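Local coordinates for sterol regulatory element-binding protein cleavage-activating protein (Schizosaccharomyces pombe, PDB 4YHC) that escorts the sterol-regulated transcription factor precursor sre1 for processing when sterol or oxygen is low, its WD40 domain probably providing the surface that recognises sre1, at residues A37-F45 against V56-K65; M246-L255 against I314-P322. The protein carries 9 engineered substitutions. One frame throughout, in Å; residues are numbered along the deposited sequence. Where two conformers were deposited one is given.

Interaction 1: A37-F45 against V56-K65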
loop_
_atom_site.group_PDB
_atom_site.type_symbol
_atom_site.label_atom_id
_atom_site.label_comp_id
_atom_site.label_asym_id
_atom_site.label_seq_id
_atom_site.Cartn_x
_atom_site.Cartn_y
_atom_site.Cartn_z
ATOM N N ALA A 37 0.787 2.681 -8.346
ATOM C CA ALA A 37 -0.293 2.205 -7.521
ATOM C C ALA A 37 -0.679 0.791 -7.921
ATOM O O ALA A 37 -0.384 0.349 -9.003
ATOM C CB ALA A 37 -1.503 3.148 -7.648
ATOM N N VAL A 38 -1.327 0.080 -7.009
ATOM C CA VAL A 38 -1.767 -1.254 -7.292
ATOM C C VAL A 38 -3.119 -1.489 -6.687
ATOM O O VAL A 38 -3.461 -0.935 -5.645
ATOM C CB VAL A 38 -0.718 -2.271 -6.787
ATOM C CG1 VAL A 38 -0.750 -2.353 -5.299
ATOM C CG2 VAL A 38 -0.976 -3.628 -7.384
ATOM N N SER A 39 -3.932 -2.314 -7.332
ATOM C CA SER A 39 -5.248 -2.540 -6.805
ATOM C C SER A 39 -5.169 -3.371 -5.552
ATOM O O SER A 39 -4.227 -4.172 -5.335
ATOM C CB SER A 39 -6.184 -3.223 -7.854
ATOM O OG SER A 39 -5.690 -4.417 -8.413
ATOM N N GLU A 40 -6.217 -3.240 -4.767
ATOM C CA GLU A 40 -6.325 -3.960 -3.486
ATOM C C GLU A 40 -6.223 -5.454 -3.611
ATOM O O GLU A 40 -5.800 -6.063 -2.689
ATOM C CB GLU A 40 -7.664 -3.688 -2.829
ATOM C CG GLU A 40 -7.529 -3.424 -1.344
ATOM C CD GLU A 40 -7.481 -1.935 -1.079
ATOM O OE1 GLU A 40 -6.433 -1.474 -0.559
ATOM O OE2 GLU A 40 -8.490 -1.226 -1.423
ATOM N N ASN A 41 -6.661 -6.026 -4.728
ATOM C CA ASN A 41 -6.579 -7.453 -4.981
ATOM C C ASN A 41 -5.276 -7.803 -5.642
ATOM O O ASN A 41 -5.062 -8.934 -5.934
ATOM C CB ASN A 41 -7.793 -7.986 -5.814
ATOM C CG ASN A 41 -7.810 -7.480 -7.258
ATOM O OD1 ASN A 41 -7.107 -6.531 -7.613
ATOM N ND2 ASN A 41 -8.678 -8.079 -8.100
ATOM N N TYR A 42 -4.369 -6.836 -5.787
ATOM C CA TYR A 42 -3.052 -7.047 -6.422
ATOM C C TYR A 42 -3.123 -7.504 -7.867
ATOM O O TYR A 42 -2.188 -8.037 -8.397
ATOM C CB TYR A 42 -2.148 -7.943 -5.567
ATOM C CG TYR A 42 -1.934 -7.348 -4.201
ATOM C CD1 TYR A 42 -1.079 -6.281 -4.029
ATOM C CD2 TYR A 42 -2.651 -7.805 -3.076
ATOM C CE1 TYR A 42 -0.884 -5.711 -2.779
ATOM C CE2 TYR A 42 -2.487 -7.213 -1.822
ATOM C CZ TYR A 42 -1.609 -6.182 -1.685
ATOM O OH TYR A 42 -1.440 -5.573 -0.468
ATOM N N LYS A 43 -4.224 -7.235 -8.552
ATOM C CA LYS A 43 -4.285 -7.642 -9.940
ATOM C C LYS A 43 -3.723 -6.619 -10.907
ATOM O O LYS A 43 -3.102 -6.992 -11.940
ATOM C CB LYS A 43 -5.734 -7.961 -10.308
ATOM C CG LYS A 43 -5.977 -8.281 -11.763
ATOM C CD LYS A 43 -7.357 -8.931 -11.843
ATOM C CE LYS A 43 -8.411 -7.897 -12.009
ATOM N NZ LYS A 43 -8.420 -7.584 -13.431
ATOM N N THR A 44 -3.923 -5.340 -10.596
ATOM C CA THR A 44 -3.719 -4.288 -11.576
ATOM C C THR A 44 -2.788 -3.242 -11.013
ATOM O O THR A 44 -2.973 -2.783 -9.893
ATOM C CB THR A 44 -5.051 -3.630 -11.987
ATOM O OG1 THR A 44 -5.960 -4.591 -12.529
ATOM C CG2 THR A 44 -4.851 -2.558 -13.111
ATOM N N PHE A 45 -1.800 -2.882 -11.821
ATOM C CA PHE A 45 -0.747 -1.924 -11.473
ATOM C C PHE A 45 -0.897 -0.723 -12.386
ATOM O O PHE A 45 -1.194 -0.892 -13.580
ATOM C CB PHE A 45 0.615 -2.581 -11.762
ATOM C CG PHE A 45 1.817 -1.721 -11.401
ATOM C CD1 PHE A 45 2.292 -1.695 -10.112
ATOM C CD2 PHE A 45 2.449 -0.988 -12.355
ATOM C CE1 PHE A 45 3.429 -0.955 -9.779
ATOM C CE2 PHE A 45 3.551 -0.229 -12.054
ATOM C CZ PHE A 45 4.065 -0.227 -10.772
ATOM N N VAL A 56 -1.475 1.308 -17.464
ATOM C CA VAL A 56 -2.058 0.353 -16.605
ATOM C C VAL A 56 -1.770 -1.087 -17.115
ATOM O O VAL A 56 -1.884 -1.400 -18.315
ATOM C CB VAL A 56 -3.472 0.697 -16.055
ATOM C CG1 VAL A 56 -4.044 2.024 -16.538
ATOM C CG2 VAL A 56 -4.417 -0.457 -15.869
ATOM N N TRP A 57 -1.328 -1.902 -16.153
ATOM C CA TRP A 57 -0.603 -3.161 -16.443
ATOM C C TRP A 57 -1.238 -4.246 -15.632
ATOM O O TRP A 57 -1.434 -4.073 -14.452
ATOM C CB TRP A 57 0.865 -2.923 -16.044
ATOM C CG TRP A 57 1.715 -4.132 -16.114
ATOM C CD1 TRP A 57 2.124 -4.937 -15.063
ATOM C CD2 TRP A 57 2.280 -4.666 -17.288
ATOM N NE1 TRP A 57 2.934 -5.930 -15.552
ATOM C CE2 TRP A 57 3.027 -5.791 -16.918
ATOM C CE3 TRP A 57 2.246 -4.282 -18.635
ATOM C CZ2 TRP A 57 3.727 -6.540 -17.844
ATOM C CZ3 TRP A 57 2.925 -5.054 -19.569
ATOM C CH2 TRP A 57 3.660 -6.156 -19.161
ATOM N N ASP A 58 -1.555 -5.378 -16.275
ATOM C CA ASP A 58 -2.056 -6.572 -15.605
ATOM C C ASP A 58 -0.870 -7.420 -15.114
ATOM O O ASP A 58 -0.094 -7.959 -15.876
ATOM C CB ASP A 58 -2.970 -7.421 -16.532
ATOM C CG ASP A 58 -3.694 -8.474 -15.752
ATOM O OD1 ASP A 58 -3.017 -9.404 -15.235
ATOM O OD2 ASP A 58 -4.921 -8.317 -15.490
ATOM N N LEU A 59 -0.721 -7.517 -13.828
ATOM C CA LEU A 59 0.502 -8.076 -13.229
ATOM C C LEU A 59 0.627 -9.593 -13.541
ATOM O O LEU A 59 1.689 -10.069 -13.854
ATOM C CB LEU A 59 0.377 -7.920 -11.729
ATOM C CG LEU A 59 1.104 -6.823 -10.911
ATOM C CD1 LEU A 59 1.918 -5.865 -11.687
ATOM C CD2 LEU A 59 0.212 -6.097 -9.940
ATOM N N ARG A 60 -0.464 -10.330 -13.376
ATOM C CA ARG A 60 -0.382 -11.783 -13.535
ATOM C C ARG A 60 -0.371 -12.187 -15.000
ATOM O O ARG A 60 0.279 -13.164 -15.342
ATOM C CB ARG A 60 -1.508 -12.462 -12.794
ATOM C CG ARG A 60 -1.461 -12.249 -11.283
ATOM C CD ARG A 60 -0.055 -12.430 -10.667
ATOM N NE ARG A 60 -0.037 -11.945 -9.287
ATOM C CZ ARG A 60 -0.130 -12.714 -8.200
ATOM N NH1 ARG A 60 -0.238 -14.041 -8.295
ATOM N NH2 ARG A 60 -0.100 -12.136 -7.000
ATOM N N GLN A 61 -0.998 -11.389 -15.874
ATOM C CA GLN A 61 -0.998 -11.693 -17.291
ATOM C C GLN A 61 0.133 -11.089 -18.034
ATOM O O GLN A 61 0.283 -11.356 -19.225
ATOM C CB GLN A 61 -2.302 -11.289 -17.925
ATOM C CG GLN A 61 -3.445 -12.082 -17.397
ATOM C CD GLN A 61 -4.745 -11.840 -18.144
ATOM O OE1 GLN A 61 -4.736 -11.539 -19.343
ATOM N NE2 GLN A 61 -5.886 -11.968 -17.433
ATOM N N TRP A 62 0.949 -10.255 -17.390
ATOM C CA TRP A 62 2.013 -9.548 -18.124
ATOM C C TRP A 62 1.569 -8.843 -19.391
ATOM O O TRP A 62 2.258 -8.915 -20.439
ATOM C CB TRP A 62 3.212 -10.447 -18.457
ATOM C CG TRP A 62 4.051 -10.687 -17.286
ATOM C CD1 TRP A 62 3.758 -11.475 -16.250
ATOM C CD2 TRP A 62 5.322 -10.109 -17.009
ATOM N NE1 TRP A 62 4.786 -11.439 -15.321
ATOM C CE2 TRP A 62 5.753 -10.609 -15.779
ATOM C CE3 TRP A 62 6.156 -9.272 -17.705
ATOM C CZ2 TRP A 62 6.990 -10.259 -15.214
ATOM C CZ3 TRP A 62 7.324 -8.897 -17.141
ATOM C CH2 TRP A 62 7.749 -9.389 -15.925
ATOM N N CYS A 63 0.497 -8.054 -19.283
ATOM C CA CYS A 63 0.156 -7.194 -20.408
ATOM C C CYS A 63 -0.467 -5.886 -20.037
ATOM O O CYS A 63 -0.999 -5.691 -18.930
ATOM C CB CYS A 63 -0.771 -7.907 -21.362
ATOM S SG CYS A 63 -2.245 -8.410 -20.543
ATOM N N THR A 64 -0.380 -5.003 -21.014
ATOM C CA THR A 64 -0.885 -3.694 -20.943
ATOM C C THR A 64 -2.395 -3.700 -21.065
ATOM O O THR A 64 -2.938 -4.334 -21.934
ATOM C CB THR A 64 -0.240 -2.899 -22.096
ATOM O OG1 THR A 64 1.191 -2.936 -21.932
ATOM C CG2 THR A 64 -0.602 -1.542 -22.033
ATOM N N LYS A 65 -3.061 -2.948 -20.209
ATOM C CA LYS A 65 -4.469 -2.786 -20.285
ATOM C C LYS A 65 -4.814 -1.425 -20.894
ATOM O O LYS A 65 -5.781 -1.304 -21.613
ATOM C CB LYS A 65 -5.096 -2.882 -18.906
ATOM C CG LYS A 65 -4.946 -4.216 -18.208
ATOM C CD LYS A 65 -5.537 -4.097 -16.782
ATOM C CE LYS A 65 -5.970 -5.441 -16.218
ATOM N NZ LYS A 65 -7.335 -5.328 -15.643
HETATM O O HOH W 1 0.079 -9.542 -8.071
#

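Interaction 2: M246-L255 against I314-P322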
loop_
_atom_site.group_PDB
_atom_site.type_symbol
_atom_site.label_atom_id
_atom_site.label_comp_id
_atom_site.label_asym_id
_atom_site.label_seq_id
_atom_site.Cartn_x
_atom_site.Cartn_y
_atom_site.Cartn_z
ATOM N N MET A 246 -2.442 0.219 18.558
ATOM C CA MET A 246 -3.158 -0.677 17.668
ATOM C C MET A 246 -4.590 -0.722 18.215
ATOM O O MET A 246 -4.799 -1.136 19.341
ATOM C CB MET A 246 -2.517 -2.037 17.597
ATOM C CG MET A 246 -3.300 -2.972 16.636
ATOM S SD MET A 246 -2.507 -4.525 16.384
ATOM C CE MET A 246 -3.239 -5.378 17.787
ATOM N N ILE A 247 -5.540 -0.185 17.445
ATOM C CA ILE A 247 -6.871 0.072 17.916
ATOM C C ILE A 247 -7.914 -0.767 17.137
ATOM O O ILE A 247 -7.856 -0.863 15.906
ATOM C CB ILE A 247 -7.151 1.526 17.724
ATOM C CG1 ILE A 247 -6.173 2.381 18.549
ATOM C CG2 ILE A 247 -8.592 1.845 17.993
ATOM C CD1 ILE A 247 -6.225 3.835 18.219
ATOM N N ASP A 248 -8.805 -1.423 17.870
ATOM C CA ASP A 248 -9.968 -2.163 17.299
ATOM C C ASP A 248 -11.070 -1.184 16.989
ATOM O O ASP A 248 -11.685 -0.561 17.876
ATOM C CB ASP A 248 -10.447 -3.219 18.279
ATOM C CG ASP A 248 -11.803 -3.876 17.863
ATOM O OD1 ASP A 248 -12.302 -3.775 16.670
ATOM O OD2 ASP A 248 -12.348 -4.534 18.800
ATOM N N LEU A 249 -11.354 -1.004 15.727
ATOM C CA LEU A 249 -12.338 0.012 15.375
ATOM C C LEU A 249 -13.788 -0.522 15.510
ATOM O O LEU A 249 -14.723 0.225 15.439
ATOM C CB LEU A 249 -12.097 0.423 13.924
ATOM C CG LEU A 249 -11.209 1.537 13.418
ATOM C CD1 LEU A 249 -10.494 2.338 14.465
ATOM C CD2 LEU A 249 -10.333 1.112 12.274
ATOM N N LYS A 250 -13.954 -1.834 15.575
ATOM C CA LYS A 250 -15.312 -2.401 15.660
ATOM C C LYS A 250 -15.872 -2.158 17.060
ATOM O O LYS A 250 -16.901 -1.485 17.236
ATOM C CB LYS A 250 -15.275 -3.865 15.340
ATOM C CG LYS A 250 -16.630 -4.579 15.461
ATOM C CD LYS A 250 -16.448 -6.075 15.243
ATOM C CE LYS A 250 -17.789 -6.793 15.233
ATOM N NZ LYS A 250 -18.454 -6.653 16.573
ATOM N N ASN A 251 -15.141 -2.643 18.054
ATOM C CA ASN A 251 -15.539 -2.481 19.466
ATOM C C ASN A 251 -14.874 -1.277 20.178
ATOM O O ASN A 251 -15.008 -1.141 21.348
ATOM C CB ASN A 251 -15.201 -3.782 20.189
ATOM C CG ASN A 251 -15.839 -4.986 19.525
ATOM O OD1 ASN A 251 -17.035 -4.977 19.304
ATOM N ND2 ASN A 251 -15.047 -6.003 19.157
ATOM N N ASP A 252 -14.239 -0.378 19.424
ATOM C CA ASP A 252 -13.493 0.805 19.949
ATOM C C ASP A 252 -12.672 0.492 21.218
ATOM O O ASP A 252 -13.075 0.829 22.330
ATOM C CB ASP A 252 -14.402 2.032 20.173
ATOM C CG ASP A 252 -13.671 3.371 19.894
ATOM O OD1 ASP A 252 -12.453 3.350 19.635
ATOM O OD2 ASP A 252 -14.304 4.453 19.927
ATOM N N GLU A 253 -11.416 0.111 20.972
ATOM C CA GLU A 253 -10.686 -0.513 22.054
ATOM C C GLU A 253 -9.207 -0.543 21.716
ATOM O O GLU A 253 -8.815 -1.036 20.663
ATOM C CB GLU A 253 -11.196 -1.932 22.281
ATOM C CG GLU A 253 -10.702 -2.569 23.564
ATOM C CD GLU A 253 -11.837 -2.969 24.481
ATOM O OE1 GLU A 253 -11.586 -3.724 25.441
ATOM O OE2 GLU A 253 -12.976 -2.525 24.238
ATOM N N LEU A 254 -8.389 -0.007 22.612
ATOM C CA LEU A 254 -6.979 -0.066 22.445
ATOM C C LEU A 254 -6.518 -1.482 22.674
ATOM O O LEU A 254 -6.693 -2.032 23.740
ATOM C CB LEU A 254 -6.268 0.886 23.403
ATOM C CG LEU A 254 -4.727 0.795 23.317
ATOM C CD1 LEU A 254 -4.194 1.146 21.916
ATOM C CD2 LEU A 254 -4.059 1.683 24.351
ATOM N N LEU A 255 -5.875 -2.113 21.701
ATOM C CA LEU A 255 -5.474 -3.493 21.882
ATOM C C LEU A 255 -4.038 -3.703 22.380
ATOM O O LEU A 255 -3.740 -4.680 23.071
ATOM C CB LEU A 255 -5.595 -4.209 20.512
ATOM C CG LEU A 255 -6.991 -4.271 19.889
ATOM C CD1 LEU A 255 -6.948 -4.400 18.373
ATOM C CD2 LEU A 255 -7.655 -5.512 20.403
ATOM N N ILE A 314 -3.165 -13.286 17.926
ATOM C CA ILE A 314 -4.488 -12.831 17.721
ATOM C C ILE A 314 -4.464 -11.319 17.715
ATOM O O ILE A 314 -4.284 -10.734 18.775
ATOM C CB ILE A 314 -5.436 -13.332 18.845
ATOM C CG1 ILE A 314 -5.598 -14.834 18.785
ATOM C CG2 ILE A 314 -6.779 -12.628 18.796
ATOM C CD1 ILE A 314 -6.131 -15.423 20.089
ATOM N N LEU A 315 -4.668 -10.699 16.518
ATOM C CA LEU A 315 -4.694 -9.269 16.341
ATOM C C LEU A 315 -5.975 -8.636 16.717
ATOM O O LEU A 315 -5.983 -7.500 17.096
ATOM C CB LEU A 315 -4.500 -8.854 14.868
ATOM C CG LEU A 315 -3.155 -8.642 14.224
ATOM C CD1 LEU A 315 -3.384 -7.913 12.872
ATOM C CD2 LEU A 315 -2.198 -7.933 15.170
ATOM N N ASN A 316 -7.101 -9.293 16.523
ATOM C CA ASN A 316 -8.334 -8.671 16.884
ATOM C C ASN A 316 -9.422 -9.762 17.013
ATOM O O ASN A 316 -9.184 -10.902 16.627
ATOM C CB ASN A 316 -8.743 -7.589 15.872
ATOM C CG ASN A 316 -9.797 -6.659 16.400
ATOM O OD1 ASN A 316 -10.139 -6.694 17.605
ATOM N ND2 ASN A 316 -10.341 -5.810 15.514
ATOM N N LYS A 317 -10.540 -9.418 17.628
ATOM C CA LYS A 317 -11.616 -10.403 17.808
ATOM C C LYS A 317 -12.897 -9.713 17.481
ATOM O O LYS A 317 -13.043 -8.549 17.803
ATOM C CB LYS A 317 -11.672 -10.980 19.244
ATOM C CG LYS A 317 -10.430 -11.724 19.667
ATOM C CD LYS A 317 -10.636 -12.738 20.766
ATOM C CE LYS A 317 -10.628 -12.107 22.133
ATOM N NZ LYS A 317 -11.226 -13.020 23.179
ATOM N N TRP A 318 -13.833 -10.457 16.890
ATOM C CA TRP A 318 -15.135 -9.973 16.586
ATOM C C TRP A 318 -15.854 -9.443 17.849
ATOM O O TRP A 318 -16.459 -8.345 17.833
ATOM C CB TRP A 318 -15.939 -11.128 15.955
ATOM C CG TRP A 318 -17.165 -10.672 15.254
ATOM C CD1 TRP A 318 -18.442 -10.621 15.769
ATOM C CD2 TRP A 318 -17.254 -10.160 13.924
ATOM N NE1 TRP A 318 -19.289 -10.156 14.836
ATOM C CE2 TRP A 318 -18.604 -9.831 13.701
ATOM C CE3 TRP A 318 -16.320 -9.914 12.901
ATOM C CZ2 TRP A 318 -19.046 -9.255 12.503
ATOM C CZ3 TRP A 318 -16.755 -9.386 11.713
ATOM C CH2 TRP A 318 -18.108 -9.057 11.514
ATOM N N ASP A 319 -15.707 -10.221 18.922
ATOM C CA ASP A 319 -16.312 -10.033 20.220
ATOM C C ASP A 319 -15.176 -10.192 21.186
ATOM O O ASP A 319 -14.437 -11.179 21.106
ATOM C CB ASP A 319 -17.303 -11.189 20.553
ATOM C CG ASP A 319 -18.558 -11.147 19.711
ATOM O OD1 ASP A 319 -19.260 -10.114 19.717
ATOM O OD2 ASP A 319 -18.836 -12.173 19.036
ATOM N N GLN A 320 -15.065 -9.250 22.105
ATOM C CA GLN A 320 -13.932 -9.191 23.037
ATOM C C GLN A 320 -14.378 -9.890 24.316
ATOM O O GLN A 320 -14.272 -9.352 25.405
ATOM C CB GLN A 320 -13.472 -7.728 23.282
ATOM C CG GLN A 320 -13.007 -6.970 22.017
ATOM C CD GLN A 320 -11.579 -7.307 21.533
ATOM O OE1 GLN A 320 -10.849 -8.085 22.140
ATOM N NE2 GLN A 320 -11.186 -6.702 20.424
ATOM N N GLN A 321 -14.876 -11.112 24.139
ATOM C CA GLN A 321 -15.451 -11.931 25.186
ATOM C C GLN A 321 -14.914 -13.331 24.928
ATOM O O GLN A 321 -14.361 -13.589 23.855
ATOM C CB GLN A 321 -16.989 -11.913 25.114
ATOM C CG GLN A 321 -17.608 -12.619 23.903
ATOM C CD GLN A 321 -18.594 -13.751 24.261
ATOM O OE1 GLN A 321 -18.745 -14.147 25.433
ATOM N NE2 GLN A 321 -19.234 -14.313 23.238
ATOM N N PRO A 322 -15.041 -14.235 25.905
ATOM C CA PRO A 322 -14.621 -15.630 25.675
ATOM C C PRO A 322 -15.679 -16.418 24.885
ATOM O O PRO A 322 -16.824 -16.010 24.838
ATOM C CB PRO A 322 -14.431 -16.183 27.081
ATOM C CG PRO A 322 -15.226 -15.297 27.976
ATOM C CD PRO A 322 -15.288 -13.937 27.327
HETATM O O HOH W 2 -13.237 -6.429 16.064
#

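Interaction 1: A37-F45 against V56-K65
The antiparallel hairpin of strands 44-49 and 54-58, inside the predicted first WD repeat, joins Thr44 to Asp58 and Phe45 to Trp57. Thr44 and Asp58 form a non-hydrogen-bonded pair; Phe45 and Trp57 bond both ways, Phe45 N to Trp57 O (2.9 Å) and Trp57 N to Phe45 O (2.8 Å). The pairing runs on past the strand ends through Leu59 N to Lys43 O (3.1 Å, 167° at the hydrogen).

Branched, apolar Leu59 suits its buried place because its two methyls reach different neighbours: CD1 lies against Phe45 CB at 3.5 Å, while CD2 meets Val38 CG2 at 3.7 Å. With CG trans to its backbone N (chi1 -178°), Phe45 carries its ring away from the partner segment onto Val444 of strand 441-445. On the sheet face of Thr44, its CG2 touches Val56 CG2 (3.5 Å). Lys43 and Lys65 bring their amines together, and Glu103 salt-bridges both, which probably offsets their like charges. Asp58 OD1 takes the N-H of Gln61 in an Asx motif that shapes the turn. One water donates to Tyr42 O and accepts from Arg60 NE, 2.7 Å from the water oxygen.

Interaction 2: M246-L255 against I314-P322
Asp248 meets Asn316 and Gln320 where two neighbouring sheets of the WD40 domain face each other, the end of strand 243-248 and its turn lying against the end of strand 311-317 and the loop after it. The two strand segments run in roughly the same direction, with axes 8.2 Å from each other, so side chains bridge the gap. Asp248, through a first torsion that points the carboxylate away from its own backbone N, sends this buried group across. OD1 receives Asn316 ND2 at 3.1 Å from one face of the carboxylate plane and the backbone N-H of Lys250 from the opposite face, the latter closing an Asx turn. OD2 takes Gln320 NE2 at 2.9 Å, again from above the plane. The Asn316 amide stands 74° from the carboxylate and donates in its own plane; Ala233 O is a further acceptor for ND2. An alanine in place of Asp248 would probably leave the amides of Asn316 and Gln320 without their shared acceptor and the turn at Lys250 less firmly held.

Beside this polar group, the flexible thioether of Met246 crosses Leu315 at about a right angle, SD to CD2 3.6 Å, and Leu255 CD2 packs near Gln320 NE2. Further along the turn, Lys250 is extended until a bend at its last torsion (chi4 -63°). That shape lays CE over the face of the Trp318 five-membered ring, 3.5 Å from its centroid, in a CH-pi contact, and places NZ above the same ring in a cation-pi contact. NZ also donates to Trp318 O, which Asn251 ND2 reaches from the other face of the carbonyl plane at 3.0 Å, in a nearly straight bond of 172°.

In the fold
Interaction 1 comes first along the chain and closes before interaction 2 opens. Their centres are about 33 Å apart, on opposite sides of the chain's centre, and their nearest atoms stay about 14 Å from each other. No sheet is common to both. Interaction 1 lies within one four-stranded antiparallel sheet, 33-38 to 63-68, and pairs strands next to each other in it. Interaction 2, by contrast, bridges two sheets: the four-stranded one of 226-230 to 253-259 and the mixed one that includes 281-292 and 311-317. Together they illustrate the two levels of organisation in a WD40 domain, the building of a single blade and the joining of successive blades.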